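PDB 1P35: P35 from Autographa californica nucleopolyhedrovirus, which inhibits host caspases, blocking the apoptosis that insect cells start on viral infection, and also suppresses the host's antiviral RNA interference. Local coordinates for residues R16-D21 and V196-S201; R25-I30 and L166-N171; E133-P138 and I185-L190; C1-V6 and K40-M45. All coordinates share one frame; numbering follows the deposited sequence.

Contact 1 (R16-D21 and V196-S201); sequences RDCQVD and VAYVDS. With PO4 (phosphate ion), chain D; EDO (1,2-ethanediol), chain G.
Arg16 and Tyr198 sit side by side on one face of a parallel strand pair, 10-21 with 191-199, which joins two strands far apart in the chain. CB of Arg16 lies near the Tyr198 carbonyl, and CG, anti to the backbone N (chi1 -164°), comes 3.7 Å from Tyr198 CD1. CD meets an ethanediol, whose C2 lies over the centre of the same ring. The chain bends at chi3 (66°), and NE passes ethanediol O2 without a bond to it. At the tip, NH1 donates to that O2 and to O4 of a phosphate, while NH2 reaches O1 of the phosphate and makes a salt bridge with Glu26. Both ligands probably come from the crystallisation liquor; Lys58 and Arg79 of the second subunit also hold the phosphate.

Between the backbones, Asp17 N donates to Tyr198 O at 3.0 Å, and Asp200 N returns a bond of 3.2 Å to Asp17 O. Beyond the Asp17-Val199 bridge, a side chain takes over as acceptor: Gln19 N points its hydrogen at the syn lone pair of Asp200 OD1, 3.0 Å away. Ser201 OG donates to that oxygen from above the carboxylate plane. A water bridges Asp200 OD2 to Gln19 O, and Cys18 SG approaches Tyr198 CE1 obliquely at 4.0 Å. With two protein donors on OD1 and a water on OD2, the Asp200 carboxylate is probably stabilised as the anion.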
loop_
_atom_site.group_PDB
_atom_site.type_symbol
_atom_site.label_atom_id
_atom_site.label_comp_id
_atom_site.label_asym_id
_atom_site.label_seq_id
_atom_site.Cartn_x
_atom_site.Cartn_y
_atom_site.Cartn_z
ATOM N N ARG A 16 16.299 -7.732 1.856
ATOM C CA ARG A 16 15.803 -8.825 2.681
ATOM C C ARG A 16 16.634 -10.029 2.276
ATOM O O ARG A 16 16.897 -10.258 1.084
ATOM C CB ARG A 16 14.323 -9.134 2.433
ATOM C CG ARG A 16 13.756 -9.987 3.545
ATOM C CD ARG A 16 12.334 -10.558 3.266
ATOM N NE ARG A 16 12.397 -11.505 2.165
ATOM C CZ ARG A 16 11.361 -12.138 1.630
ATOM N NH1 ARG A 16 10.131 -11.933 2.093
ATOM N NH2 ARG A 16 11.575 -12.999 0.638
ATOM N N ASP A 17 17.076 -10.796 3.270
ATOM C CA ASP A 17 17.874 -11.979 3.002
ATOM C C ASP A 17 17.416 -12.996 4.042
ATOM O O ASP A 17 17.561 -12.765 5.230
ATOM C CB ASP A 17 19.357 -11.652 3.131
ATOM C CG ASP A 17 20.254 -12.824 2.776
ATOM O OD1 ASP A 17 20.178 -13.841 3.489
ATOM O OD2 ASP A 17 21.039 -12.721 1.802
ATOM N N CYS A 18 16.860 -14.113 3.564
ATOM C CA CYS A 18 16.311 -15.144 4.428
ATOM C C CYS A 18 16.832 -16.553 4.075
ATOM O O CYS A 18 17.223 -16.808 2.935
ATOM C CB CYS A 18 14.764 -15.130 4.307
ATOM S SG CYS A 18 13.876 -13.563 4.670
ATOM N N GLN A 19 16.833 -17.451 5.062
ATOM C CA GLN A 19 17.257 -18.839 4.861
ATOM C C GLN A 19 16.076 -19.440 4.093
ATOM O O GLN A 19 14.944 -19.170 4.453
ATOM C CB GLN A 19 17.414 -19.554 6.220
ATOM C CG GLN A 19 18.272 -20.859 6.223
ATOM C CD GLN A 19 19.820 -20.645 5.943
ATOM O OE1 GLN A 19 20.492 -19.814 6.575
ATOM N NE2 GLN A 19 20.366 -21.426 5.013
ATOM N N VAL A 20 16.338 -20.179 3.014
ATOM C CA VAL A 20 15.272 -20.833 2.223
ATOM C C VAL A 20 15.207 -22.281 2.727
ATOM O O VAL A 20 14.124 -22.820 2.924
ATOM C CB VAL A 20 15.594 -20.834 0.742
ATOM C CG1 VAL A 20 14.659 -21.821 0.010
ATOM C CG2 VAL A 20 15.425 -19.414 0.161
ATOM N N ASP A 21 16.390 -22.881 2.904
ATOM C CA ASP A 21 16.577 -24.223 3.474
ATOM C C ASP A 21 17.988 -24.322 4.017
ATOM O O ASP A 21 18.771 -23.370 3.922
ATOM C CB ASP A 21 16.343 -25.380 2.477
ATOM C CG ASP A 21 17.301 -25.359 1.293
ATOM O OD1 ASP A 21 18.520 -25.146 1.472
ATOM O OD2 ASP A 21 16.810 -25.586 0.171
ATOM N N VAL A 196 17.221 0.002 4.555
ATOM C CA VAL A 196 16.610 -0.787 5.621
ATOM C C VAL A 196 16.847 -2.228 5.150
ATOM O O VAL A 196 16.938 -2.481 3.937
ATOM C CB VAL A 196 15.062 -0.516 5.822
ATOM C CG1 VAL A 196 14.820 0.927 6.267
ATOM C CG2 VAL A 196 14.302 -0.728 4.538
ATOM N N ALA A 197 17.021 -3.137 6.112
ATOM C CA ALA A 197 17.240 -4.533 5.853
ATOM C C ALA A 197 16.581 -5.413 6.925
ATOM O O ALA A 197 16.450 -5.047 8.121
ATOM C CB ALA A 197 18.724 -4.852 5.771
ATOM N N TYR A 198 16.128 -6.563 6.455
ATOM C CA TYR A 198 15.497 -7.575 7.269
ATOM C C TYR A 198 16.330 -8.841 6.945
ATOM O O TYR A 198 16.425 -9.208 5.773
ATOM C CB TYR A 198 14.008 -7.740 6.819
ATOM C CG TYR A 198 13.270 -8.862 7.517
ATOM C CD1 TYR A 198 13.549 -10.198 7.199
ATOM C CD2 TYR A 198 12.308 -8.595 8.508
ATOM C CE1 TYR A 198 12.896 -11.250 7.829
ATOM C CE2 TYR A 198 11.629 -9.634 9.161
ATOM C CZ TYR A 198 11.924 -10.971 8.807
ATOM O OH TYR A 198 11.201 -12.021 9.332
ATOM N N VAL A 199 16.939 -9.485 7.956
ATOM C CA VAL A 199 17.787 -10.688 7.706
ATOM C C VAL A 199 17.492 -11.700 8.800
ATOM O O VAL A 199 17.633 -11.368 9.966
ATOM C CB VAL A 199 19.308 -10.387 7.764
ATOM C CG1 VAL A 199 20.085 -11.620 7.285
ATOM C CG2 VAL A 199 19.677 -9.147 6.895
ATOM N N ASP A 200 17.071 -12.920 8.434
ATOM C CA ASP A 200 16.726 -13.926 9.442
ATOM C C ASP A 200 17.729 -15.052 9.528
ATOM O O ASP A 200 18.648 -15.121 8.730
ATOM C CB ASP A 200 15.311 -14.486 9.231
ATOM C CG ASP A 200 15.157 -15.389 7.982
ATOM O OD1 ASP A 200 16.102 -16.074 7.576
ATOM O OD2 ASP A 200 14.022 -15.445 7.446
ATOM N N SER A 201 17.556 -15.897 10.542
ATOM C CA SER A 201 18.425 -17.029 10.819
ATOM C C SER A 201 19.866 -16.590 10.973
ATOM O O SER A 201 20.774 -17.239 10.436
ATOM C CB SER A 201 18.321 -18.091 9.722
ATOM O OG SER A 201 16.963 -18.293 9.362
HETATM P P PO4 D . 7.874 -14.769 0.517
HETATM O O1 PO4 D . 9.261 -15.233 0.092
HETATM O O2 PO4 D . 6.848 -15.466 -0.354
HETATM O O3 PO4 D . 7.618 -15.113 1.978
HETATM O O4 PO4 D . 7.813 -13.274 0.359
HETATM C C1 EDO G . 8.664 -8.847 5.057
HETATM O O1 EDO G . 7.329 -9.182 5.527
HETATM C C2 EDO G . 9.687 -9.820 5.557
HETATM O O2 EDO G . 9.455 -11.061 4.945
HETATM O O HOH W 1 13.347 -17.821 6.384
#

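Contact 2 (R25-I30 and L166-N171)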
loop_
_atom_site.group_PDB
_atom_site.type_symbol
_atom_site.label_atom_id
_atom_site.label_comp_id
_atom_site.label_asym_id
_atom_site.label_seq_id
_atom_site.Cartn_x
_atom_site.Cartn_y
_atom_site.Cartn_z
ATOM N N ARG A 25 19.720 -19.588 0.609
ATOM C CA ARG A 25 19.175 -18.365 1.210
ATOM C C ARG A 25 18.742 -17.490 0.040
ATOM O O ARG A 25 19.170 -17.726 -1.102
ATOM C CB ARG A 25 20.213 -17.622 2.105
ATOM C CG ARG A 25 20.631 -18.357 3.371
ATOM C CD ARG A 25 21.616 -17.524 4.215
ATOM N NE ARG A 25 21.043 -16.230 4.597
ATOM C CZ ARG A 25 20.460 -15.989 5.775
ATOM N NH1 ARG A 25 20.371 -16.939 6.692
ATOM N NH2 ARG A 25 19.948 -14.797 6.043
ATOM N N GLU A 26 17.863 -16.519 0.306
ATOM C CA GLU A 26 17.403 -15.632 -0.757
ATOM C C GLU A 26 17.672 -14.151 -0.427
ATOM O O GLU A 26 17.492 -13.693 0.709
ATOM C CB GLU A 26 15.900 -15.838 -1.030
ATOM C CG GLU A 26 15.336 -14.887 -2.088
ATOM C CD GLU A 26 13.800 -14.875 -2.090
ATOM O OE1 GLU A 26 13.222 -14.526 -1.055
ATOM O OE2 GLU A 26 13.168 -15.209 -3.117
ATOM N N LEU A 27 18.161 -13.436 -1.428
ATOM C CA LEU A 27 18.440 -12.045 -1.314
ATOM C C LEU A 27 17.464 -11.285 -2.210
ATOM O O LEU A 27 17.365 -11.587 -3.394
ATOM C CB LEU A 27 19.871 -11.717 -1.767
ATOM C CG LEU A 27 20.072 -10.195 -1.789
ATOM C CD1 LEU A 27 20.061 -9.688 -0.330
ATOM C CD2 LEU A 27 21.407 -9.803 -2.431
ATOM N N VAL A 28 16.760 -10.315 -1.614
ATOM C CA VAL A 28 15.832 -9.437 -2.284
ATOM C C VAL A 28 16.529 -8.093 -2.089
ATOM O O VAL A 28 16.963 -7.714 -0.961
ATOM C CB VAL A 28 14.413 -9.458 -1.662
ATOM C CG1 VAL A 28 13.582 -8.315 -2.271
ATOM C CG2 VAL A 28 13.694 -10.732 -2.047
ATOM N N TYR A 29 16.690 -7.384 -3.197
ATOM C CA TYR A 29 17.447 -6.159 -3.150
ATOM C C TYR A 29 16.677 -5.218 -4.072
ATOM O O TYR A 29 16.477 -5.534 -5.259
ATOM C CB TYR A 29 18.895 -6.426 -3.672
ATOM C CG TYR A 29 19.858 -5.245 -3.460
ATOM C CD1 TYR A 29 19.747 -4.124 -4.249
ATOM C CD2 TYR A 29 20.820 -5.235 -2.423
ATOM C CE1 TYR A 29 20.528 -3.007 -4.056
ATOM C CE2 TYR A 29 21.645 -4.082 -2.196
ATOM C CZ TYR A 29 21.468 -2.961 -3.052
ATOM O OH TYR A 29 22.196 -1.780 -2.957
ATOM N N ILE A 30 16.261 -4.080 -3.504
ATOM C CA ILE A 30 15.458 -3.070 -4.187
ATOM C C ILE A 30 16.063 -1.685 -3.938
ATOM O O ILE A 30 16.483 -1.343 -2.784
ATOM C CB ILE A 30 14.002 -3.006 -3.575
ATOM C CG1 ILE A 30 13.243 -4.279 -3.829
ATOM C CG2 ILE A 30 13.186 -1.856 -4.153
ATOM C CD1 ILE A 30 12.592 -4.787 -2.489
ATOM N N LEU A 166 15.408 -6.848 -7.739
ATOM C CA LEU A 166 16.057 -8.109 -8.090
ATOM C C LEU A 166 15.911 -9.003 -6.898
ATOM O O LEU A 166 15.718 -8.525 -5.794
ATOM C CB LEU A 166 17.541 -7.948 -8.410
ATOM C CG LEU A 166 18.514 -7.574 -7.264
ATOM C CD1 LEU A 166 19.077 -8.811 -6.610
ATOM C CD2 LEU A 166 19.694 -6.798 -7.813
ATOM N N SER A 167 15.956 -10.306 -7.144
ATOM C CA SER A 167 15.904 -11.293 -6.092
ATOM C C SER A 167 16.463 -12.601 -6.648
ATOM O O SER A 167 16.294 -12.905 -7.811
ATOM C CB SER A 167 14.474 -11.474 -5.564
ATOM O OG SER A 167 13.543 -11.709 -6.609
ATOM N N PHE A 168 17.132 -13.374 -5.810
ATOM C CA PHE A 168 17.701 -14.606 -6.284
ATOM C C PHE A 168 18.053 -15.489 -5.083
ATOM O O PHE A 168 18.141 -14.994 -3.942
ATOM C CB PHE A 168 18.942 -14.287 -7.166
ATOM C CG PHE A 168 20.081 -13.575 -6.403
ATOM C CD1 PHE A 168 20.770 -14.224 -5.378
ATOM C CD2 PHE A 168 20.388 -12.241 -6.671
ATOM C CE1 PHE A 168 21.750 -13.540 -4.609
ATOM C CE2 PHE A 168 21.351 -11.549 -5.931
ATOM C CZ PHE A 168 22.031 -12.210 -4.886
ATOM N N GLU A 169 18.178 -16.793 -5.324
ATOM C CA GLU A 169 18.589 -17.711 -4.273
ATOM C C GLU A 169 20.053 -18.052 -4.481
ATOM O O GLU A 169 20.538 -18.134 -5.610
ATOM C CB GLU A 169 17.784 -19.008 -4.292
ATOM C CG GLU A 169 16.449 -18.886 -3.621
ATOM C CD GLU A 169 15.567 -20.075 -3.871
ATOM O OE1 GLU A 169 16.078 -21.195 -3.773
ATOM O OE2 GLU A 169 14.363 -19.896 -4.136
ATOM N N TYR A 170 20.764 -18.219 -3.386
ATOM C CA TYR A 170 22.158 -18.592 -3.487
ATOM C C TYR A 170 22.477 -19.639 -2.401
ATOM O O TYR A 170 21.660 -19.890 -1.471
ATOM C CB TYR A 170 23.059 -17.355 -3.363
ATOM C CG TYR A 170 22.932 -16.616 -2.039
ATOM C CD1 TYR A 170 21.769 -15.944 -1.698
ATOM C CD2 TYR A 170 23.997 -16.587 -1.130
ATOM C CE1 TYR A 170 21.667 -15.255 -0.464
ATOM C CE2 TYR A 170 23.901 -15.906 0.098
ATOM C CZ TYR A 170 22.753 -15.262 0.427
ATOM O OH TYR A 170 22.612 -14.796 1.707
ATOM N N ASN A 171 23.650 -20.249 -2.537
ATOM C CA ASN A 171 24.145 -21.285 -1.619
ATOM C C ASN A 171 25.343 -20.740 -0.833
ATOM O O ASN A 171 26.476 -20.804 -1.285
ATOM C CB ASN A 171 24.521 -22.494 -2.459
ATOM C CG ASN A 171 23.333 -23.043 -3.166
ATOM O OD1 ASN A 171 23.274 -23.086 -4.398
ATOM N ND2 ASN A 171 22.317 -23.433 -2.377
#
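Leu27 N, whose hydrogen goes to Phe168 O, lies at the edge of the Tyr170 ring, near its plane, while Arg25 O approaches that ring obliquely, 3.2 Å from CD1. The Tyr170 hydroxyl lies at the edge of the Arg25 guanidinium, in that group's plane, with OH 3.6 Å from NE. Ring and guanidinium planes stand 67° apart, although the two side chains run alongside each other in the same direction. Over the Phe168 ring, Leu27 CB makes an off-centre CH-pi contact 4.2 Å from the centroid, and Leu27 CD2 comes in obliquely to 3.5 Å from CZ.

These residues belong to an antiparallel pair of strands, 24-33 against 164-170, in the beta-rich body of P35. Arg25 with Tyr170 and Leu27 with Phe168 are hydrogen-bonded pairs; the latter has Leu27 N to Phe168 O at 3.0 Å. Tyr29 and Leu166 form the next such pair, with a good bond from Tyr29 N and a weak one from Leu166 N. There Leu166 CD1 packs 3.8 Å from Tyr29 CB.

The other face carries Glu26, Val28, Ser167 and Glu169. Val28 CG2 touches Ser167 CB at 3.7 Å, and Glu26 CB meets Glu169 CG at 4.0 Å. Glu26 pairs with Arg16 and Lys58, Glu169 with Arg53. On the aromatic face, Arg25 forms a salt bridge with Asp17, which also accepts from Tyr170 OH.

Contact 3 (E133-P138 and I185-L190)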
loop_
_atom_site.group_PDB
_atom_site.type_symbol
_atom_site.label_atom_id
_atom_site.label_comp_id
_atom_site.label_asym_id
_atom_site.label_seq_id
_atom_site.Cartn_x
_atom_site.Cartn_y
_atom_site.Cartn_z
ATOM N N GLU A 133 38.026 0.167 -11.628
ATOM C CA GLU A 133 39.110 -0.507 -10.911
ATOM C C GLU A 133 39.540 0.288 -9.686
ATOM O O GLU A 133 40.008 -0.281 -8.678
ATOM C CB GLU A 133 40.319 -0.745 -11.846
ATOM C CG GLU A 133 41.597 -1.232 -11.140
ATOM C CD GLU A 133 42.621 -1.831 -12.102
ATOM O OE1 GLU A 133 42.830 -1.228 -13.170
ATOM O OE2 GLU A 133 43.225 -2.888 -11.782
ATOM N N LYS A 134 39.381 1.601 -9.759
ATOM C CA LYS A 134 39.744 2.450 -8.622
ATOM C C LYS A 134 38.643 2.552 -7.560
ATOM O O LYS A 134 38.911 2.474 -6.362
ATOM C CB LYS A 134 40.045 3.869 -9.075
ATOM C CG LYS A 134 40.559 4.735 -7.901
ATOM C CD LYS A 134 40.851 6.150 -8.369
ATOM C CE LYS A 134 41.555 6.970 -7.291
ATOM N NZ LYS A 134 41.746 8.350 -7.840
ATOM N N TYR A 135 37.399 2.709 -8.000
ATOM C CA TYR A 135 36.341 2.924 -7.034
ATOM C C TYR A 135 35.417 1.767 -6.696
ATOM O O TYR A 135 34.810 1.773 -5.625
ATOM C CB TYR A 135 35.509 4.121 -7.478
ATOM C CG TYR A 135 36.320 5.395 -7.593
ATOM C CD1 TYR A 135 36.886 5.990 -6.455
ATOM C CD2 TYR A 135 36.460 6.043 -8.824
ATOM C CE1 TYR A 135 37.569 7.222 -6.535
ATOM C CE2 TYR A 135 37.140 7.269 -8.929
ATOM C CZ TYR A 135 37.686 7.852 -7.775
ATOM O OH TYR A 135 38.317 9.060 -7.862
ATOM N N CYS A 136 35.315 0.800 -7.608
ATOM C CA CYS A 136 34.446 -0.344 -7.441
ATOM C C CYS A 136 35.167 -1.659 -7.121
ATOM O O CYS A 136 34.853 -2.306 -6.122
ATOM C CB CYS A 136 33.622 -0.541 -8.715
ATOM S SG CYS A 136 32.661 0.933 -9.260
ATOM N N LEU A 137 36.141 -2.051 -7.953
ATOM C CA LEU A 137 36.809 -3.330 -7.752
ATOM C C LEU A 137 37.181 -3.616 -6.314
ATOM O O LEU A 137 36.833 -4.686 -5.792
ATOM C CB LEU A 137 38.055 -3.441 -8.614
ATOM C CG LEU A 137 38.594 -4.870 -8.584
ATOM C CD1 LEU A 137 37.712 -5.731 -9.528
ATOM C CD2 LEU A 137 40.053 -4.906 -9.028
ATOM N N PRO A 138 37.823 -2.633 -5.623
ATOM C CA PRO A 138 38.261 -2.775 -4.213
ATOM C C PRO A 138 37.126 -3.123 -3.201
ATOM O O PRO A 138 37.377 -3.707 -2.144
ATOM C CB PRO A 138 38.904 -1.401 -3.889
ATOM C CG PRO A 138 39.404 -0.898 -5.260
ATOM C CD PRO A 138 38.109 -1.276 -6.109
ATOM N N ILE A 185 33.709 3.277 -3.680
ATOM C CA ILE A 185 34.508 4.325 -3.003
ATOM C C ILE A 185 34.288 5.696 -3.655
ATOM O O ILE A 185 33.952 5.743 -4.844
ATOM C CB ILE A 185 36.003 3.975 -3.115
ATOM C CG1 ILE A 185 36.228 2.559 -2.574
ATOM C CG2 ILE A 185 36.868 4.992 -2.351
ATOM C CD1 ILE A 185 37.641 2.025 -2.828
ATOM N N ASN A 186 34.414 6.800 -2.895
ATOM C CA ASN A 186 34.323 8.178 -3.472
ATOM C C ASN A 186 35.532 8.993 -2.941
ATOM O O ASN A 186 36.202 8.592 -1.981
ATOM C CB ASN A 186 33.026 8.946 -3.134
ATOM C CG ASN A 186 32.886 9.234 -1.631
ATOM O OD1 ASN A 186 33.811 9.757 -0.974
ATOM N ND2 ASN A 186 31.724 8.896 -1.085
ATOM N N ASP A 187 35.804 10.140 -3.546
ATOM C CA ASP A 187 36.996 10.905 -3.164
ATOM C C ASP A 187 37.005 11.541 -1.796
ATOM O O ASP A 187 38.046 11.641 -1.166
ATOM C CB ASP A 187 37.284 11.982 -4.212
ATOM C CG ASP A 187 37.511 11.400 -5.587
ATOM O OD1 ASP A 187 38.452 10.578 -5.740
ATOM O OD2 ASP A 187 36.741 11.760 -6.502
ATOM N N THR A 188 35.845 11.969 -1.339
ATOM C CA THR A 188 35.743 12.601 -0.050
ATOM C C THR A 188 36.001 11.645 1.142
ATOM O O THR A 188 36.532 12.056 2.157
ATOM C CB THR A 188 34.348 13.229 0.097
ATOM O OG1 THR A 188 33.389 12.201 0.390
ATOM C CG2 THR A 188 33.933 13.891 -1.198
ATOM N N GLY A 189 35.622 10.378 1.017
ATOM C CA GLY A 189 35.780 9.418 2.124
ATOM C C GLY A 189 34.587 9.392 3.091
ATOM O O GLY A 189 34.632 8.733 4.110
ATOM N N LEU A 190 33.533 10.154 2.787
ATOM C CA LEU A 190 32.315 10.165 3.590
ATOM C C LEU A 190 31.198 9.575 2.725
ATOM O O LEU A 190 31.029 9.949 1.547
ATOM C CB LEU A 190 31.914 11.577 3.962
ATOM C CG LEU A 190 32.738 12.325 4.983
ATOM C CD1 LEU A 190 32.052 13.684 5.191
ATOM C CD2 LEU A 190 32.799 11.504 6.305
#
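Tyr135 grips the 185-190 loop twice, once through its backbone and once through its phenol. Its carbonyl O, at the end of helix 126-135, accepts from Ile185 N at 2.7 Å, while its OH donates to Asp187 OD1 at 2.6 Å. The carboxylate is met on the syn side, 17° out of its plane, and the two side chains cross at about a right angle, their planes 79° apart. Between these bonds, Ile185 CB sits at the ring edge, in plane, 4.0 Å from Tyr135 CD1. Lys134 CD lies over one face of the Tyr135 ring, offset toward the rim.

Ile185 continues away from the ring: with CD1 anti along the chain (chi2 171°), it reaches Pro138 CB at 3.8 Å and Lys134 O. The loop that follows is folded on itself. Asn186 OD1 accepts from Gly189 N at 2.8 Å, an Asx motif, and also from Thr188 OG1, while Thr188 OG1 accepts from Leu190 N in an ST turn.

This joins the helical region to the connection leading into strand 191-199, at the protein surface. Lys134 NZ stays 4.5 Å from Asp187 OD1, beyond salt-bridge range, yet its charge would probably favour the ionised carboxylate that the phenol binds.

Contact 4 (C1-V6 and K40-M45); sequences CVIFPV and KPVLMM
Val2 and Met45 open a short antiparallel strand pair in which the chain's N-terminal strand, 2-4, is added to strand 42-48. Val2 N donates to Met45 O at 3.1 Å and Met45 N to Val2 O at 3.0 Å. One step on, Phe4 and Leu43 make the second hydrogen-bonded pair, with Leu43 N to Phe4 O at 2.9 Å.

Ile3 projects from the face opposite Val2 and Phe4 and splits its branches between two neighbours. CG2, anti to the backbone N, touches Val42 CG1 at 3.9 Å, and CG1, on the other branch, meets Met44 CG at 4.1 Å. On the Val2 and Phe4 face, Leu43 CD1 approaches the Phe4 ring obliquely, 4.2 Å from CD2. The cis peptide before Pro5 comes directly after the last pair, and Pro5 CD lies near Pro41 O.

Further out, strand 148-154 pairs with the far edge of 42-48 through backbone bonds of Val42 and Met44. Tyr123 sets its ring edge-to-face with Phe4 and bonds Pro41 O, and Glu184 accepts from Ile3 N. Between the two hydrogen-bonded pairs, a water donates both to Val2 O at 2.8 Å and to Leu43 O.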
loop_
_atom_site.group_PDB
_atom_site.type_symbol
_atom_site.label_atom_id
_atom_site.label_comp_id
_atom_site.label_asym_id
_atom_site.label_seq_id
_atom_site.Cartn_x
_atom_site.Cartn_y
_atom_site.Cartn_z
ATOM N N CYS A 1 25.284 -2.394 -4.947
ATOM C CA CYS A 1 25.635 -1.400 -3.936
ATOM C C CYS A 1 26.847 -0.638 -4.402
ATOM O O CYS A 1 26.922 0.567 -4.220
ATOM C CB CYS A 1 25.923 -2.154 -2.701
ATOM S SG CYS A 1 24.673 -3.305 -2.703
ATOM N N VAL A 2 27.803 -1.375 -4.951
ATOM C CA VAL A 2 29.044 -0.777 -5.512
ATOM C C VAL A 2 28.542 -0.477 -6.907
ATOM O O VAL A 2 28.422 -1.368 -7.766
ATOM C CB VAL A 2 30.187 -1.818 -5.556
ATOM C CG1 VAL A 2 31.444 -1.218 -6.102
ATOM C CG2 VAL A 2 30.387 -2.381 -4.168
ATOM N N ILE A 3 28.170 0.764 -7.105
ATOM C CA ILE A 3 27.592 1.170 -8.384
ATOM C C ILE A 3 28.531 1.826 -9.373
ATOM O O ILE A 3 29.397 2.610 -9.001
ATOM C CB ILE A 3 26.390 2.077 -8.102
ATOM C CG1 ILE A 3 25.371 1.273 -7.272
ATOM C CG2 ILE A 3 25.775 2.597 -9.390
ATOM C CD1 ILE A 3 24.066 2.024 -6.971
ATOM N N PHE A 4 28.348 1.489 -10.644
ATOM C CA PHE A 4 29.159 2.037 -11.737
ATOM C C PHE A 4 28.188 2.320 -12.864
ATOM O O PHE A 4 27.231 1.581 -13.049
ATOM C CB PHE A 4 30.175 1.000 -12.257
ATOM C CG PHE A 4 30.970 1.476 -13.446
ATOM C CD1 PHE A 4 32.114 2.241 -13.264
ATOM C CD2 PHE A 4 30.482 1.293 -14.748
ATOM C CE1 PHE A 4 32.759 2.840 -14.364
ATOM C CE2 PHE A 4 31.108 1.882 -15.864
ATOM C CZ PHE A 4 32.251 2.665 -15.665
ATOM N N PRO A 5 28.347 3.432 -13.585
ATOM C CA PRO A 5 29.253 4.579 -13.542
ATOM C C PRO A 5 29.188 5.163 -12.136
ATOM O O PRO A 5 28.171 5.025 -11.474
ATOM C CB PRO A 5 28.621 5.527 -14.546
ATOM C CG PRO A 5 28.112 4.565 -15.602
ATOM C CD PRO A 5 27.408 3.561 -14.714
ATOM N N VAL A 6 30.236 5.853 -11.697
ATOM C CA VAL A 6 30.226 6.391 -10.342
ATOM C C VAL A 6 29.387 7.649 -10.089
ATOM O O VAL A 6 29.155 8.032 -8.941
ATOM C CB VAL A 6 31.664 6.623 -9.843
ATOM C CG1 VAL A 6 32.384 5.273 -9.692
ATOM C CG2 VAL A 6 32.410 7.528 -10.829
ATOM N N LYS A 40 24.148 4.100 -21.377
ATOM C CA LYS A 40 24.680 2.745 -21.116
ATOM C C LYS A 40 24.096 2.161 -19.825
ATOM O O LYS A 40 23.513 2.875 -19.022
ATOM C CB LYS A 40 26.206 2.787 -21.056
ATOM C CG LYS A 40 26.770 3.192 -22.417
ATOM C CD LYS A 40 28.263 3.447 -22.399
ATOM C CE LYS A 40 28.761 3.767 -23.818
ATOM N NZ LYS A 40 30.236 3.993 -23.776
ATOM N N PRO A 41 24.208 0.844 -19.628
ATOM C CA PRO A 41 23.640 0.304 -18.392
ATOM C C PRO A 41 24.369 0.676 -17.085
ATOM O O PRO A 41 25.539 1.133 -17.065
ATOM C CB PRO A 41 23.661 -1.202 -18.638
ATOM C CG PRO A 41 23.800 -1.305 -20.226
ATOM C CD PRO A 41 24.795 -0.237 -20.442
ATOM N N VAL A 42 23.627 0.497 -15.998
ATOM C CA VAL A 42 24.124 0.707 -14.654
ATOM C C VAL A 42 24.581 -0.713 -14.268
ATOM O O VAL A 42 23.838 -1.685 -14.461
ATOM C CB VAL A 42 22.966 1.139 -13.691
ATOM C CG1 VAL A 42 23.463 1.178 -12.253
ATOM C CG2 VAL A 42 22.397 2.484 -14.112
ATOM N N LEU A 43 25.807 -0.832 -13.779
ATOM C CA LEU A 43 26.332 -2.114 -13.315
ATOM C C LEU A 43 26.427 -1.995 -11.778
ATOM O O LEU A 43 27.245 -1.233 -11.255
ATOM C CB LEU A 43 27.734 -2.371 -13.885
ATOM C CG LEU A 43 27.893 -2.049 -15.378
ATOM C CD1 LEU A 43 29.222 -2.552 -15.925
ATOM C CD2 LEU A 43 26.731 -2.687 -16.137
ATOM N N MET A 44 25.540 -2.678 -11.067
ATOM C CA MET A 44 25.591 -2.656 -9.619
ATOM C C MET A 44 26.161 -4.003 -9.172
ATOM O O MET A 44 25.695 -5.042 -9.601
ATOM C CB MET A 44 24.202 -2.453 -9.022
ATOM C CG MET A 44 24.195 -2.604 -7.498
ATOM S SD MET A 44 22.663 -2.153 -6.632
ATOM C CE MET A 44 21.475 -3.412 -7.196
ATOM N N MET A 45 27.173 -3.996 -8.335
ATOM C CA MET A 45 27.748 -5.269 -7.928
ATOM C C MET A 45 27.929 -5.331 -6.466
ATOM O O MET A 45 28.066 -4.300 -5.820
ATOM C CB MET A 45 29.091 -5.471 -8.607
ATOM C CG MET A 45 29.078 -5.171 -10.130
ATOM S SD MET A 45 30.523 -5.959 -10.831
ATOM C CE MET A 45 30.696 -4.957 -12.376
HETATM O O HOH W 2 29.746 -2.134 -10.158
#

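Contacts 2 and 4 are buried, contact 1 is partly buried, and contact 3 lies at the surface. Contacts 1 and 2 touch: strands 10-21 and 24-33 are neighbours, with Arg16 O taking the N-H of Val28. Contact 2 also meets contact 4, where Tyr29 and Leu166 pack on Met44. Contact 4 in turn backs onto contact 3, Cys136 lying against Val2, Ile3 and Phe4. Contacts 1 and 3 are about 28 Å apart between centres. Apolar side chains dominate contact 4, contact 2 combines them with buried charges, and contacts 1 and 3 each bring an aspartate carboxylate across.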